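PDB 2W9Y: fatty acid/retinol binding protein protein 7, isoform A, confirmed BY transcript evidence from Caenorhabditis elegans, which probably binds fatty acids such as oleic acid, and retinoids, as a secreted, all-helical lipid-carrier protein of nematodes. Local coordinates for residues M3-L8 and C100-G105; K13-T18 and I92-T97; D78-A83 and A129-N134. All blocks are in the same frame, centred on the assembly; numbering follows the deposited sequence.

Contact 1 of 3, residues M3-L8 and C100-G105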
# COMPACT_ATOMS: atom_id res chain seq x y z
N MET A 3 -8.02 -3.99 11.83
CA MET A 3 -6.67 -3.85 11.30
C MET A 3 -5.59 -3.15 12.13
O MET A 3 -4.40 -3.49 12.00
CB MET A 3 -6.72 -3.31 9.88
CG MET A 3 -7.28 -4.35 8.93
SD MET A 3 -6.07 -5.70 8.62
CE MET A 3 -4.72 -4.77 7.89
N SER A 4 -5.95 -2.19 12.96
CA SER A 4 -4.97 -1.43 13.75
C SER A 4 -4.02 -0.57 12.86
O SER A 4 -2.85 -0.40 13.19
CB SER A 4 -4.10 -2.34 14.66
OG SER A 4 -4.82 -3.22 15.53
N VAL A 5 -4.53 0.01 11.79
CA VAL A 5 -3.71 0.99 10.98
C VAL A 5 -3.10 2.13 11.79
O VAL A 5 -2.00 2.61 11.52
CB VAL A 5 -4.57 1.63 9.86
CG1 VAL A 5 -3.86 2.87 9.30
CG2 VAL A 5 -4.79 0.57 8.72
N ALA A 6 -3.81 2.59 12.80
CA ALA A 6 -3.34 3.70 13.59
C ALA A 6 -2.08 3.38 14.38
O ALA A 6 -1.35 4.30 14.80
CB ALA A 6 -4.43 4.15 14.55
N SER A 7 -1.82 2.09 14.58
CA SER A 7 -0.65 1.67 15.35
C SER A 7 0.67 1.77 14.54
O SER A 7 1.78 1.62 15.12
CB SER A 7 -0.82 0.23 15.82
OG SER A 7 -0.89 -0.61 14.65
N LEU A 8 0.55 2.00 13.22
CA LEU A 8 1.71 2.09 12.33
C LEU A 8 2.54 3.35 12.67
O LEU A 8 2.00 4.33 13.15
CB LEU A 8 1.28 2.17 10.85
CG LEU A 8 0.64 0.90 10.31
CD1 LEU A 8 0.28 1.14 8.84
CD2 LEU A 8 1.73 -0.21 10.40
N CYS A 100 0.64 -6.17 4.59
CA CYS A 100 0.76 -7.64 4.78
C CYS A 100 1.25 -7.96 6.22
O CYS A 100 0.69 -8.76 6.92
CB CYS A 100 1.71 -8.25 3.75
SG CYS A 100 1.94 -10.04 3.97
N SER A 101 2.26 -7.25 6.70
CA SER A 101 2.83 -7.54 8.03
C SER A 101 1.80 -7.22 9.10
O SER A 101 1.68 -7.97 10.09
CB SER A 101 4.10 -6.70 8.21
OG SER A 101 5.08 -7.18 7.28
N LEU A 102 1.09 -6.10 8.92
CA LEU A 102 0.11 -5.66 9.86
C LEU A 102 -0.96 -6.74 9.95
O LEU A 102 -1.41 -7.12 11.06
CB LEU A 102 -0.45 -4.25 9.46
CG LEU A 102 -1.42 -3.61 10.46
CD1 LEU A 102 -0.85 -3.44 11.87
CD2 LEU A 102 -2.06 -2.29 9.87
N THR A 103 -1.33 -7.29 8.81
CA THR A 103 -2.40 -8.30 8.77
C THR A 103 -1.97 -9.60 9.48
O THR A 103 -2.76 -10.19 10.23
CB THR A 103 -2.81 -8.61 7.31
OG1 THR A 103 -3.35 -7.40 6.72
CG2 THR A 103 -3.84 -9.78 7.30
N VAL A 104 -0.74 -10.04 9.25
CA VAL A 104 -0.30 -11.31 9.77
C VAL A 104 0.35 -11.24 11.14
O VAL A 104 0.78 -12.27 11.66
CB VAL A 104 0.61 -12.04 8.79
CG1 VAL A 104 -0.07 -12.21 7.44
CG2 VAL A 104 1.88 -11.30 8.63
N GLY A 105 0.47 -10.05 11.71
CA GLY A 105 1.14 -9.85 12.99
C GLY A 105 2.65 -9.94 13.03
O GLY A 105 3.20 -10.36 14.05
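Apolar packing carries most of this contact, and Leu102 is its centre. Its CG is anti to the backbone N (chi1 -175°), which sends the isobutyl group off helix 82-104 into the curve of the N-terminal segment 3-8. Branch CD2 does most of the touching. It meets Met3 CE at 4.1 Å, and it also lies against Val5 CG2 and Leu8 CG. The Val5 and Leu102 side chains cross at about a right angle. Branch CD1 turns the other way, to Ser4 and Ser7 OG.

Backbone oxygen against carbon is the second kind of contact. Met3 O sits 3.4 Å from Leu102 CG, so the leucine packs on the peptide chain as well as on side chains.

Met3 is bent at both chi2 and chi3, and this folds its methyl back to the helix. Met3 CE lies 3.2 Å from Thr103 OG1, a close van der Waals approach. The hydroxyl itself is hydrogen-bonded to Leu99 O, one turn back in the same helix.

Within segment 3-8, Ser4 O takes both Ser7 N and Ser7 OG, the latter at a very short 2.5 Å and in the carbonyl plane. This double grip closes the 3-10 turn 5-7. Val5 also packs on Leu21 of helix 18-26, and Thr103 on Leu35 and Phe39 of helix 32-39.

An alanine at Leu102 would probably loosen the N-terminal segment, since CD2, which meets Met3, Val5 and Leu8, and CD1, which meets Ser4 and Ser7, would both be gone. The chemistry implies that van der Waals packing joins the segment to the helix end, while hydrogen bonds inside the segment, and one from Lys13 NZ to Ala6 O, help to hold its turn.

Contact 2 of 3, residues K13-T18 and I92-T97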
# COMPACT_ATOMS: atom_id res chain seq x y z
N LYS A 13 2.74 5.75 7.69
CA LYS A 13 1.42 6.23 7.33
C LYS A 13 1.43 7.31 6.27
O LYS A 13 0.55 7.31 5.40
CB LYS A 13 0.62 6.63 8.55
CG LYS A 13 0.23 5.37 9.37
CD LYS A 13 -0.57 5.79 10.65
CE LYS A 13 0.29 6.47 11.68
NZ LYS A 13 -0.41 6.35 13.00
N ASN A 14 2.39 8.25 6.36
CA ASN A 14 2.60 9.29 5.38
C ASN A 14 2.54 8.86 3.92
O ASN A 14 1.99 9.61 3.09
CB ASN A 14 3.95 9.98 5.58
CG ASN A 14 3.98 10.93 6.73
OD1 ASN A 14 2.97 11.17 7.38
ND2 ASN A 14 5.17 11.45 7.03
N PHE A 15 3.08 7.66 3.60
CA PHE A 15 3.17 7.17 2.22
C PHE A 15 1.94 6.36 1.72
O PHE A 15 1.89 5.99 0.55
CB PHE A 15 4.43 6.27 2.06
CG PHE A 15 5.67 7.05 2.12
CD1 PHE A 15 6.02 7.89 1.06
CD2 PHE A 15 6.47 7.02 3.24
CE1 PHE A 15 7.18 8.69 1.13
CE2 PHE A 15 7.66 7.75 3.29
CZ PHE A 15 8.01 8.58 2.26
N PHE A 16 0.99 6.05 2.59
CA PHE A 16 -0.13 5.17 2.21
C PHE A 16 -1.09 5.90 1.23
O PHE A 16 -1.56 6.97 1.56
CB PHE A 16 -0.96 4.72 3.47
CG PHE A 16 -0.53 3.37 4.02
CD1 PHE A 16 0.77 3.16 4.54
CD2 PHE A 16 -1.39 2.30 3.94
CE1 PHE A 16 1.16 1.90 4.99
CE2 PHE A 16 -1.03 1.06 4.41
CZ PHE A 16 0.25 0.84 4.92
N PRO A 17 -1.34 5.32 0.05
CA PRO A 17 -2.47 5.89 -0.75
C PRO A 17 -3.80 5.76 -0.02
O PRO A 17 -3.97 4.86 0.81
CB PRO A 17 -2.50 5.03 -2.01
CG PRO A 17 -1.02 4.46 -2.14
CD PRO A 17 -0.66 4.20 -0.68
N THR A 18 -4.72 6.67 -0.32
CA THR A 18 -6.06 6.70 0.28
C THR A 18 -6.77 5.37 0.15
O THR A 18 -7.38 4.86 1.16
CB THR A 18 -6.91 7.88 -0.25
OG1 THR A 18 -6.29 9.10 0.24
CG2 THR A 18 -8.35 7.82 0.35
N ILE A 92 5.03 1.75 -3.42
CA ILE A 92 3.93 0.85 -3.29
C ILE A 92 4.43 -0.47 -2.69
O ILE A 92 3.71 -1.09 -1.90
CB ILE A 92 3.28 0.56 -4.66
CG1 ILE A 92 2.65 1.85 -5.21
CG2 ILE A 92 2.22 -0.58 -4.55
CD1 ILE A 92 1.39 2.30 -4.38
N HIS A 93 5.65 -0.91 -3.05
CA HIS A 93 6.22 -2.11 -2.41
C HIS A 93 6.31 -1.94 -0.91
O HIS A 93 5.92 -2.86 -0.17
CB HIS A 93 7.58 -2.45 -2.98
CG HIS A 93 8.09 -3.78 -2.54
ND1 HIS A 93 9.07 -3.93 -1.58
CD2 HIS A 93 7.80 -5.03 -2.98
CE1 HIS A 93 9.35 -5.22 -1.43
NE2 HIS A 93 8.60 -5.90 -2.27
N MET A 94 6.72 -0.76 -0.44
CA MET A 94 6.77 -0.52 1.01
C MET A 94 5.37 -0.65 1.63
O MET A 94 5.17 -1.38 2.62
CB MET A 94 7.37 0.86 1.32
CG MET A 94 7.71 1.09 2.77
SD MET A 94 6.31 1.61 3.85
CE MET A 94 5.96 3.28 3.22
N VAL A 95 4.39 0.04 1.03
CA VAL A 95 3.02 -0.01 1.55
C VAL A 95 2.41 -1.40 1.57
O VAL A 95 1.74 -1.80 2.59
CB VAL A 95 2.13 0.95 0.69
CG1 VAL A 95 0.72 0.87 1.14
CG2 VAL A 95 2.64 2.41 0.83
N THR A 96 2.68 -2.16 0.52
CA THR A 96 2.13 -3.52 0.39
C THR A 96 2.69 -4.39 1.49
O THR A 96 1.93 -5.01 2.25
CB THR A 96 2.50 -4.16 -0.94
OG1 THR A 96 1.93 -3.40 -2.02
CG2 THR A 96 2.01 -5.59 -1.00
N THR A 97 4.02 -4.41 1.60
CA THR A 97 4.75 -5.20 2.64
C THR A 97 4.21 -4.85 4.04
O THR A 97 3.92 -5.73 4.87
CB THR A 97 6.24 -4.84 2.65
OG1 THR A 97 6.81 -5.27 1.43
CG2 THR A 97 6.97 -5.61 3.74
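The Phe16 ring takes Val95 CG1 over the centre of one face. The methyl stands 3.6 Å from the ring centroid and 9° off the ring normal, a clear CH-pi contact. All six ring carbons therefore lie at nearly the same distance from it. At the tip of the ring, CZ also comes 3.8 Å from Val95 O. The Phe15 ring is met obliquely by Met94 CE, which lies 3.6 Å from Phe15 CB. Bends at chi2 and chi3 of Met94 bring the methyl there, and the two side chains cross at about a right angle.

Val95 is shared by three residues. CG1 is anti to the backbone N (chi1 177°) and serves Phe16. CG2 points to Phe15 O, at 3.7 Å. Both methyls also reach Pro17 CD, tip to tip. One turn earlier in the helix, Ile92 CD1 touches Pro17 CG at 3.9 Å. Pro17 is the N-cap residue of helix 18-26, so the start of that helix rests on helix 82-104.

Neighbours complete the packing. Leu116 of helix 111-121 touches both Phe15 and Met94, and Leu21 of helix 18-26 touches Phe16.

The contact is buried near the centre of the chain. Its partners meet through methyl groups, aromatic rings and a proline ring. This chemistry implies apolar core packing, to which the CH-pi contact probably adds a little, between helix 82-104 and the approach to helix 18-26.

Contact 3 of 3, residues D78-A83 and A129-N134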
# COMPACT_ATOMS: atom_id res chain seq x y z
N ASP A 78 0.49 6.98 -14.05
CA ASP A 78 0.34 7.55 -15.42
C ASP A 78 1.16 8.79 -15.72
O ASP A 78 1.17 9.76 -14.94
CB ASP A 78 -1.16 7.86 -15.76
CG ASP A 78 -2.01 6.58 -15.98
OD1 ASP A 78 -1.44 5.45 -16.16
OD2 ASP A 78 -3.27 6.68 -15.95
N GLY A 79 1.85 8.79 -16.88
CA GLY A 79 2.57 9.99 -17.30
C GLY A 79 3.89 10.32 -16.65
O GLY A 79 4.60 11.26 -17.11
N LEU A 80 4.25 9.54 -15.61
CA LEU A 80 5.50 9.71 -14.90
C LEU A 80 6.72 9.32 -15.72
O LEU A 80 6.62 8.43 -16.56
CB LEU A 80 5.49 8.95 -13.56
CG LEU A 80 4.47 9.31 -12.48
CD1 LEU A 80 4.60 8.39 -11.23
CD2 LEU A 80 4.64 10.80 -12.07
N SER A 81 7.86 9.97 -15.44
CA SER A 81 9.17 9.68 -16.04
C SER A 81 9.68 8.35 -15.48
O SER A 81 9.20 7.91 -14.45
CB SER A 81 10.13 10.75 -15.59
OG SER A 81 10.56 10.51 -14.20
N PRO A 82 10.69 7.74 -16.13
CA PRO A 82 11.23 6.45 -15.70
C PRO A 82 11.69 6.50 -14.29
O PRO A 82 11.42 5.53 -13.55
CB PRO A 82 12.42 6.23 -16.67
CG PRO A 82 11.91 6.92 -17.94
CD PRO A 82 11.07 8.08 -17.51
N ALA A 83 12.30 7.60 -13.86
CA ALA A 83 12.83 7.72 -12.49
C ALA A 83 11.71 7.82 -11.47
O ALA A 83 11.77 7.22 -10.37
CB ALA A 83 13.74 8.96 -12.33
N ALA A 129 7.41 17.27 -8.38
CA ALA A 129 6.13 17.95 -8.65
C ALA A 129 5.16 16.95 -9.34
O ALA A 129 3.96 16.92 -9.06
CB ALA A 129 6.32 19.17 -9.53
N ALA A 130 5.68 16.12 -10.21
CA ALA A 130 4.82 15.16 -10.92
C ALA A 130 4.22 14.09 -9.97
O ALA A 130 3.04 13.64 -10.14
CB ALA A 130 5.59 14.48 -12.03
N LEU A 131 5.08 13.58 -9.07
CA LEU A 131 4.64 12.66 -8.04
C LEU A 131 3.56 13.29 -7.16
O LEU A 131 2.57 12.61 -6.81
CB LEU A 131 5.82 12.18 -7.17
CG LEU A 131 6.73 11.09 -7.83
CD1 LEU A 131 8.20 10.96 -7.22
CD2 LEU A 131 6.06 9.71 -7.96
N ARG A 132 3.78 14.54 -6.76
CA ARG A 132 2.76 15.22 -5.89
C ARG A 132 1.45 15.43 -6.66
O ARG A 132 0.37 15.26 -6.12
CB ARG A 132 3.30 16.54 -5.36
CG ARG A 132 4.37 16.29 -4.24
CD ARG A 132 5.07 17.61 -3.87
NE ARG A 132 5.67 17.47 -2.56
CZ ARG A 132 6.86 17.97 -2.27
NH1 ARG A 132 7.55 18.58 -3.24
NH2 ARG A 132 7.36 17.80 -1.05
N LYS A 133 1.57 15.71 -7.95
CA LYS A 133 0.36 15.97 -8.75
C LYS A 133 -0.43 14.64 -8.87
O LYS A 133 -1.65 14.64 -8.83
CB LYS A 133 0.75 16.52 -10.14
CG LYS A 133 -0.44 16.93 -11.07
CD LYS A 133 0.14 17.51 -12.42
CE LYS A 133 -0.78 17.23 -13.56
NZ LYS A 133 -0.39 18.08 -14.72
N ASN A 134 0.27 13.53 -9.09
CA ASN A 134 -0.40 12.25 -9.19
C ASN A 134 -0.88 11.65 -7.82
O ASN A 134 -1.70 10.71 -7.79
CB ASN A 134 0.51 11.23 -9.89
CG ASN A 134 0.41 11.27 -11.42
OD1 ASN A 134 -0.29 12.13 -11.97
ND2 ASN A 134 1.03 10.29 -12.11
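One hydrogen bond joins the two segments. Asn134 ND2 donates to Asp78 O at 2.9 Å, with an N-H...O angle of 163°. The bond is well formed at both ends. The oxygen lies in the amide plane of Asn134, and the N-H comes in on a lone pair in the carbonyl plane. Asn134 ND2 also bonds to Arg76 O. The amide group thus ties two backbone carbonyls of the chain after helix 60-75 to the last residue of helix 125-134.

Apolar contacts centre on Leu80. Its two methyls go to different residues of the helix, CD2 to Ala130 and CD1 to Leu131. Leu80 CD2 touches Ala130 CB at 3.8 Å. Leu80 CD1 meets Leu131 CD2, also at 3.8 Å, and these two side chains cross at about a right angle. Leu80 CG lies 3.6 Å from Asn134 ND2, so the leucine packs against the same amide nitrogen that makes the polar bond.

A capping interaction lies next to this packing. Ser81 is the N-cap of helix 82-104, and its OG caps Ala84 N. That hydroxyl also bonds to Asp127 of helix 125-134.

This is a surface contact. It fastens the link between helices 60-75 and 82-104 to the last two turns of helix 125-134. On the inner side, Leu131 packs on Tyr87 of helix 82-104 and Phe120 of helix 111-121.

Contacts 1 and 2 lie on the end and the middle of helix 82-104. Contact 3 is made by the loop that leads into its start. Contacts 1 and 2 have centres 12 Å apart and touch directly: Lys13 NZ bonds to Ala6 O at 2.9 Å, and Leu8 CD1 meets Phe16 CZ at 3.9 Å. Together they lay the N-terminal chain along the helix. Contact 3 is separate. Its centre is 16 Å from that of contact 2. Contacts 1 and 3, 28 Å apart between centres, lie on opposite sides of the chain's centre. A sulfate ion, probably picked up during crystallisation, lies about 4 Å from the Ser4 side chain in contact 1.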